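Long-range contact in GCN5-related N-acetyltransferase (Anabaena variabilis, PDB 2OZG), which binds coenzyme A and, as a member of the GCN5-related N-acetyltransferase family, probably transfers acetyl groups to amines, possibly those of aminoglycosides: residues W140-D145 and V259-S264. Numbering follows the deposited sequence.
Sequences WEIPTD and VTWKSS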
ATOM      1  N   TRP A 140     -21.013   3.755  -3.614  1.00 36.05           N
ATOM      2  CA  TRP A 140     -20.909   2.520  -2.901  1.00 35.48           C
ATOM      3  C   TRP A 140     -20.099   1.521  -3.681  1.00 35.35           C
ATOM      4  O   TRP A 140     -20.083   1.580  -4.880  1.00 32.92           O
ATOM      5  CB  TRP A 140     -22.308   1.926  -2.707  1.00 37.85           C
ATOM      6  CG  TRP A 140     -23.087   2.654  -1.667  1.00 35.60           C
ATOM      7  CD1 TRP A 140     -23.796   3.783  -1.841  1.00 31.69           C
ATOM      8  CD2 TRP A 140     -23.188   2.314  -0.272  1.00 32.52           C
ATOM      9  NE1 TRP A 140     -24.361   4.159  -0.656  1.00 35.76           N
ATOM     10  CE2 TRP A 140     -24.017   3.271   0.326  1.00 31.53           C
ATOM     11  CE3 TRP A 140     -22.703   1.277   0.502  1.00 34.48           C
ATOM     12  CZ2 TRP A 140     -24.347   3.247   1.698  1.00 30.25           C
ATOM     13  CZ3 TRP A 140     -23.053   1.229   1.875  1.00 39.83           C
ATOM     14  CH2 TRP A 140     -23.870   2.228   2.443  1.00 31.61           C
ATOM     15  N   GLU A 141     -19.470   0.573  -2.997  1.00 31.53           N
ATOM     16  CA  GLU A 141     -18.754  -0.462  -3.702  1.00 34.39           C
ATOM     17  C   GLU A 141     -19.006  -1.767  -3.016  1.00 33.41           C
ATOM     18  O   GLU A 141     -19.263  -1.778  -1.811  1.00 35.45           O
ATOM     19  CB  GLU A 141     -17.240  -0.212  -3.706  1.00 34.56           C
ATOM     20  CG  GLU A 141     -16.558  -0.433  -2.409  1.00 38.94           C
ATOM     21  CD  GLU A 141     -15.041  -0.326  -2.569  1.00 43.24           C
ATOM     22  OE1 GLU A 141     -14.593   0.778  -2.913  1.00 45.62           O
ATOM     23  OE2 GLU A 141     -14.316  -1.346  -2.355  1.00 46.13           O
ATOM     24  N   ILE A 142     -18.865  -2.866  -3.751  1.00 31.68           N
ATOM     25  CA  ILE A 142     -19.070  -4.173  -3.165  1.00 29.59           C
ATOM     26  C   ILE A 142     -18.387  -5.266  -3.948  1.00 30.68           C
ATOM     27  O   ILE A 142     -18.351  -5.208  -5.194  1.00 31.73           O
ATOM     28  CB  ILE A 142     -20.586  -4.456  -3.115  1.00 29.93           C
ATOM     29  CG1 ILE A 142     -20.895  -5.739  -2.368  1.00 28.31           C
ATOM     30  CG2 ILE A 142     -21.202  -4.564  -4.534  1.00 29.64           C
ATOM     31  CD1 ILE A 142     -22.385  -5.948  -2.140  1.00 31.90           C
ATOM     32  N   PRO A 143     -17.832  -6.281  -3.233  1.00 34.05           N
ATOM     33  CA  PRO A 143     -17.314  -7.430  -3.968  1.00 32.72           C
ATOM     34  C   PRO A 143     -18.462  -8.245  -4.583  1.00 34.29           C
ATOM     35  O   PRO A 143     -19.450  -8.602  -3.898  1.00 35.31           O
ATOM     36  CB  PRO A 143     -16.495  -8.200  -2.936  1.00 33.14           C
ATOM     37  CG  PRO A 143     -16.913  -7.684  -1.568  1.00 38.73           C
ATOM     38  CD  PRO A 143     -17.591  -6.364  -1.773  1.00 34.81           C
ATOM     39  N   THR A 144     -18.322  -8.539  -5.876  1.00 35.85           N
ATOM     40  CA  THR A 144     -19.369  -9.199  -6.629  1.00 34.73           C
ATOM     41  C   THR A 144     -19.725 -10.541  -6.025  1.00 33.75           C
ATOM     42  O   THR A 144     -20.881 -10.905  -5.985  1.00 34.18           O
ATOM     43  CB  THR A 144     -18.954  -9.402  -8.108  1.00 34.95           C
ATOM     44  OG1 THR A 144     -18.289  -8.250  -8.621  1.00 36.43           O
ATOM     45  CG2 THR A 144     -20.150  -9.637  -8.978  1.00 41.67           C
ATOM     46  N   ASP A 145     -18.732 -11.269  -5.516  1.00 33.45           N
ATOM     47  CA  ASP A 145     -19.013 -12.574  -4.959  1.00 35.81           C
ATOM     48  C   ASP A 145     -19.664 -12.596  -3.553  1.00 37.05           C
ATOM     49  O   ASP A 145     -19.919 -13.676  -3.010  1.00 37.15           O
ATOM     50  CB  ASP A 145     -17.759 -13.458  -5.032  1.00 38.14           C
ATOM     51  CG  ASP A 145     -16.659 -12.985  -4.138  1.00 51.26           C
ATOM     52  OD1 ASP A 145     -16.874 -12.009  -3.378  1.00 60.56           O
ATOM     53  OD2 ASP A 145     -15.562 -13.613  -4.204  1.00 62.48           O
ATOM     54  N   VAL A 259     -18.066  -4.107  -7.782  1.00 30.92           N
ATOM     55  CA  VAL A 259     -19.083  -3.309  -8.428  1.00 30.21           C
ATOM     56  C   VAL A 259     -19.281  -2.031  -7.616  1.00 31.57           C
ATOM     57  O   VAL A 259     -19.282  -2.058  -6.351  1.00 29.77           O
ATOM     58  CB  VAL A 259     -20.460  -4.007  -8.490  1.00 30.10           C
ATOM     59  CG1 VAL A 259     -21.508  -3.056  -9.081  1.00 34.06           C
ATOM     60  CG2 VAL A 259     -20.401  -5.290  -9.298  1.00 33.58           C
ATOM     61  N   THR A 260     -19.420  -0.910  -8.331  1.00 32.21           N
ATOM     62  CA  THR A 260     -19.784   0.355  -7.697  1.00 32.73           C
ATOM     63  C   THR A 260     -21.077   0.911  -8.277  1.00 33.45           C
ATOM     64  O   THR A 260     -21.431   0.663  -9.441  1.00 35.92           O
ATOM     65  CB  THR A 260     -18.706   1.462  -7.910  1.00 35.38           C
ATOM     66  OG1 THR A 260     -18.657   1.817  -9.305  1.00 28.88           O
ATOM     67  CG2 THR A 260     -17.355   1.008  -7.478  1.00 37.19           C
ATOM     68  N   TRP A 261     -21.813   1.607  -7.428  1.00 35.66           N
ATOM     69  CA  TRP A 261     -23.014   2.318  -7.852  1.00 32.98           C
ATOM     70  C   TRP A 261     -23.202   3.554  -6.991  1.00 31.18           C
ATOM     71  O   TRP A 261     -22.719   3.613  -5.826  1.00 37.23           O
ATOM     72  CB  TRP A 261     -24.254   1.416  -7.784  1.00 33.48           C
ATOM     73  CG  TRP A 261     -24.794   1.135  -6.431  1.00 33.61           C
ATOM     74  CD1 TRP A 261     -25.944   1.644  -5.925  1.00 37.52           C
ATOM     75  CD2 TRP A 261     -24.269   0.250  -5.393  1.00 33.01           C
ATOM     76  NE1 TRP A 261     -26.156   1.160  -4.656  1.00 30.86           N
ATOM     77  CE2 TRP A 261     -25.135   0.345  -4.295  1.00 31.94           C
ATOM     78  CE3 TRP A 261     -23.133  -0.565  -5.279  1.00 37.57           C
ATOM     79  CZ2 TRP A 261     -24.949  -0.413  -3.118  1.00 26.88           C
ATOM     80  CZ3 TRP A 261     -22.931  -1.264  -4.122  1.00 32.87           C
ATOM     81  CH2 TRP A 261     -23.819  -1.189  -3.067  1.00 30.63           C
ATOM     82  N   LYS A 262     -24.015   4.473  -7.478  1.00 30.21           N
ATOM     83  CA  LYS A 262     -24.336   5.697  -6.716  1.00 36.16           C
ATOM     84  C   LYS A 262     -25.737   5.561  -6.125  1.00 35.78           C
ATOM     85  O   LYS A 262     -26.643   5.099  -6.771  1.00 37.33           O
ATOM     86  CB  LYS A 262     -24.226   6.940  -7.589  1.00 35.86           C
ATOM     87  CG  LYS A 262     -22.780   7.128  -8.047  1.00 45.19           C
ATOM     88  CD  LYS A 262     -22.587   8.398  -8.893  1.00 47.64           C
ATOM     89  CE  LYS A 262     -22.745   9.652  -8.075  1.00 54.38           C
ATOM     90  NZ  LYS A 262     -22.506  10.790  -9.007  1.00 48.92           N
ATOM     91  N   SER A 263     -25.851   5.920  -4.863  1.00 34.67           N
ATOM     92  CA  SER A 263     -27.051   5.872  -4.163  1.00 35.59           C
ATOM     93  C   SER A 263     -27.060   6.986  -3.087  1.00 36.86           C
ATOM     94  O   SER A 263     -26.317   7.988  -3.113  1.00 35.68           O
ATOM     95  CB  SER A 263     -27.193   4.489  -3.548  1.00 36.33           C
ATOM     96  OG  SER A 263     -28.498   4.282  -3.144  1.00 35.26           O
ATOM     97  N   SER A 264     -28.006   6.817  -2.201  1.00 39.14           N
ATOM     98  CA  SER A 264     -28.137   7.616  -1.046  1.00 40.08           C
ATOM     99  C   SER A 264     -27.103   7.182  -0.017  1.00 39.60           C
ATOM    100  O   SER A 264     -26.605   6.030  -0.046  1.00 34.39           O
ATOM    101  CB  SER A 264     -29.470   7.287  -0.415  1.00 36.45           C
ATOM    102  OG  SER A 264     -29.509   8.033   0.780  1.00 47.99           O
TER
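The carbonyl oxygen of Val-259 takes two donors from the facing strand, the N-H of Ile-142, with N 2.8 Å from that O, and, more weakly, the CA-H of Glu-141. Two residues along each strand, Trp-140 and Trp-261 exchange backbone hydrogen bonds, as Ile-142 and Val-259 do, and Glu-141 and Thr-260 form the non-hydrogen-bonded pair between them, their CA atoms 4.2 Å apart. The two indoles share a face of the sheet with Ile-142 and Val-259. CG of Trp-261 stands between its own backbone N and carbonyl carbon (chi1 75°), and the six-membered ring lies against the neighbouring strand. There CB of Trp-140 sits over the ring face, 3.3 Å from its centroid, in a CH-pi contact. The indole planes are only 23° from parallel but slid apart, with little overlap. Ile-142 brings CG2 to within 3.7 Å of CZ3 of Trp-261. Beyond the paired residues, NE1 of Trp-140 donates to the carbonyl O of Ser-264, 3.0 Å away and near the indole plane, tying the chain after the strand to this side chain. An alanine at Trp-140 would keep the CB contact but would probably leave the Ser-264 carbonyl without this donor and open a gap beside Ser-263 CB. On the face of the two indoles Trp-246 meets Trp-261 edge-to-face; on the opposite face, which carries Glu-141 and Thr-260, Glu-141 forms salt bridges with Lys-258 and Arg-281. This is regular antiparallel pairing, joining strand 132-143 to strand 258-263 of the second GNAT-type domain across 114 residues of sequence.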